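Long-range contact in T CELL surface glycoprotein CD4 (Rattus norvegicus, PDB 1CID), which acts as a T-cell surface glycoprotein, probably a co-receptor engaging MHC class II molecules through domains that precede the two in this crystal: residues R130-E136 with V158-S164. Residues are numbered along the deposited sequence; the frame is centred on the assembly and turned at random.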
# COMPACT_ATOMS: atom_id res chain seq x y z
N ARG A 130 5.39 3.21 15.14
CA ARG A 130 6.48 4.20 15.22
C ARG A 130 7.46 3.91 14.10
O ARG A 130 7.37 2.78 13.65
CB ARG A 130 7.11 4.24 16.57
CG ARG A 130 7.14 2.87 17.20
CD ARG A 130 7.01 2.94 18.71
NE ARG A 130 7.93 3.90 19.24
CZ ARG A 130 7.89 4.83 20.14
NH1 ARG A 130 6.77 4.91 20.81
NH2 ARG A 130 8.83 5.76 20.47
N LEU A 131 8.21 4.91 13.76
CA LEU A 131 9.21 4.82 12.70
C LEU A 131 10.59 4.81 13.40
O LEU A 131 10.83 5.45 14.44
CB LEU A 131 9.02 6.04 11.85
CG LEU A 131 8.37 6.11 10.47
CD1 LEU A 131 8.75 7.44 9.83
CD2 LEU A 131 8.75 4.93 9.61
N ILE A 132 11.44 4.03 12.77
CA ILE A 132 12.75 3.76 13.30
C ILE A 132 13.80 3.79 12.22
O ILE A 132 13.66 3.07 11.23
CB ILE A 132 12.57 2.31 13.91
CG1 ILE A 132 11.53 2.29 15.07
CG2 ILE A 132 13.87 1.64 14.37
CD1 ILE A 132 11.01 0.79 15.07
N LEU A 133 14.84 4.54 12.45
CA LEU A 133 16.03 4.67 11.59
C LEU A 133 17.13 4.02 12.45
O LEU A 133 17.32 4.41 13.59
CB LEU A 133 16.26 6.10 11.16
CG LEU A 133 15.87 6.52 9.75
CD1 LEU A 133 16.16 7.95 9.59
CD2 LEU A 133 16.62 5.71 8.71
N LYS A 134 17.78 2.98 12.07
CA LYS A 134 18.79 2.14 12.60
C LYS A 134 19.95 1.97 11.61
O LYS A 134 19.81 2.24 10.41
CB LYS A 134 18.31 0.73 12.52
CG LYS A 134 17.91 -0.03 13.76
CD LYS A 134 18.34 -1.35 13.12
CE LYS A 134 17.48 -2.41 13.61
NZ LYS A 134 17.03 -2.55 15.03
N GLN A 135 21.05 1.46 12.16
CA GLN A 135 22.22 1.25 11.25
C GLN A 135 22.00 -0.18 10.78
O GLN A 135 21.51 -0.89 11.68
CB GLN A 135 23.55 1.48 11.92
CG GLN A 135 24.41 2.51 11.20
CD GLN A 135 25.23 3.27 12.19
OE1 GLN A 135 24.88 3.34 13.37
NE2 GLN A 135 26.31 3.79 11.63
N GLU A 136 22.31 -0.59 9.58
CA GLU A 136 22.01 -1.92 9.18
C GLU A 136 21.89 -2.96 10.28
O GLU A 136 20.71 -3.48 10.26
CB GLU A 136 22.94 -2.64 8.23
CG GLU A 136 22.13 -3.71 7.44
CD GLU A 136 22.89 -4.16 6.24
OE1 GLU A 136 23.94 -3.57 5.95
OE2 GLU A 136 22.41 -5.14 5.62
N VAL A 158 24.88 1.09 5.83
CA VAL A 158 23.56 0.69 5.36
C VAL A 158 22.68 1.19 6.46
O VAL A 158 22.94 0.62 7.51
CB VAL A 158 23.56 -0.82 5.22
CG1 VAL A 158 22.17 -1.33 4.97
CG2 VAL A 158 24.39 -1.34 4.05
N TRP A 159 21.79 2.08 6.19
CA TRP A 159 20.88 2.39 7.33
C TRP A 159 19.61 1.55 7.14
O TRP A 159 19.41 1.19 5.97
CB TRP A 159 20.50 3.83 7.32
CG TRP A 159 21.61 4.54 7.98
CD1 TRP A 159 22.83 4.76 7.43
CD2 TRP A 159 21.61 5.12 9.30
NE1 TRP A 159 23.58 5.46 8.36
CE2 TRP A 159 22.88 5.71 9.48
CE3 TRP A 159 20.69 5.23 10.32
CZ2 TRP A 159 23.24 6.44 10.59
CZ3 TRP A 159 21.08 5.93 11.46
CH2 TRP A 159 22.32 6.52 11.63
N GLN A 160 18.79 1.32 8.10
CA GLN A 160 17.58 0.57 7.63
C GLN A 160 16.41 1.40 8.05
O GLN A 160 16.64 2.18 9.01
CB GLN A 160 17.86 -0.79 8.15
CG GLN A 160 16.56 -1.55 8.18
CD GLN A 160 16.83 -2.92 8.76
OE1 GLN A 160 17.41 -3.18 9.80
NE2 GLN A 160 16.37 -3.93 8.04
N CYS A 161 15.22 1.39 7.44
CA CYS A 161 14.14 2.20 8.07
C CYS A 161 12.99 1.25 8.42
O CYS A 161 12.64 0.38 7.57
CB CYS A 161 13.76 3.49 7.35
SG CYS A 161 12.27 4.19 8.18
N LEU A 162 12.42 1.26 9.62
CA LEU A 162 11.33 0.28 9.84
C LEU A 162 10.09 0.96 10.39
O LEU A 162 10.30 1.96 11.07
CB LEU A 162 11.80 -0.68 10.83
CG LEU A 162 13.09 -1.16 11.37
CD1 LEU A 162 12.68 -2.27 12.36
CD2 LEU A 162 13.89 -1.92 10.35
N LEU A 163 8.98 0.34 10.10
CA LEU A 163 7.60 0.68 10.52
C LEU A 163 7.19 -0.54 11.42
O LEU A 163 7.18 -1.70 10.94
CB LEU A 163 6.54 0.86 9.51
CG LEU A 163 5.14 1.39 9.39
CD1 LEU A 163 4.14 0.29 9.47
CD2 LEU A 163 4.76 2.39 10.48
N SER A 164 6.90 -0.12 12.62
CA SER A 164 6.51 -1.16 13.56
C SER A 164 5.29 -0.70 14.32
O SER A 164 5.14 0.50 14.58
CB SER A 164 7.67 -1.43 14.50
OG SER A 164 7.91 -0.33 15.38
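The carbonyl of Val158 accepts a hydrogen bond from the backbone N-H of Glu136 at one end of antiparallel strands 130-135 and 158-164; the Glu136 carboxylate forms a salt bridge with Lys174. The CA-CB bond of Trp159 points away from strand 130-135, yet its indole meets Gln135: CG of Gln135 makes a CH-pi contact over the six-membered ring, 4.2 Å from its centroid, and the amide stacks 15° from the ring plane. Trp159 NE1 donates a hydrogen bond to Glu155 O. Gln160 N donates one to Lys134 O at 2.7 Å, while the return bond from Lys134 N to Gln160 O is weak. Cys161, disulfide-bonded to Cys119, ties this sheet to the one holding strand 116-122; the two make the sandwich of an immunoglobulin C2-set domain. With SG anti to its backbone N (chi1 173°), the sulfur lies 3.9 Å from CD2 of Leu131, and CD2 of Leu133 packs on CB of Cys161; both leucines also touch Ile149. Leu162 and Ile132 exchange two backbone hydrogen bonds; their side chains lie opposite Cys161, Ile132 CG2 meeting Leu162 CG at 4.2 Å. Leu163 returns inward to Met107. Ser164 and Arg130 form a hydrogen-bonded pair, Ser164 N to Arg130 O at 3.1 Å, and Ser164 OG approaches CD1 of Ile132.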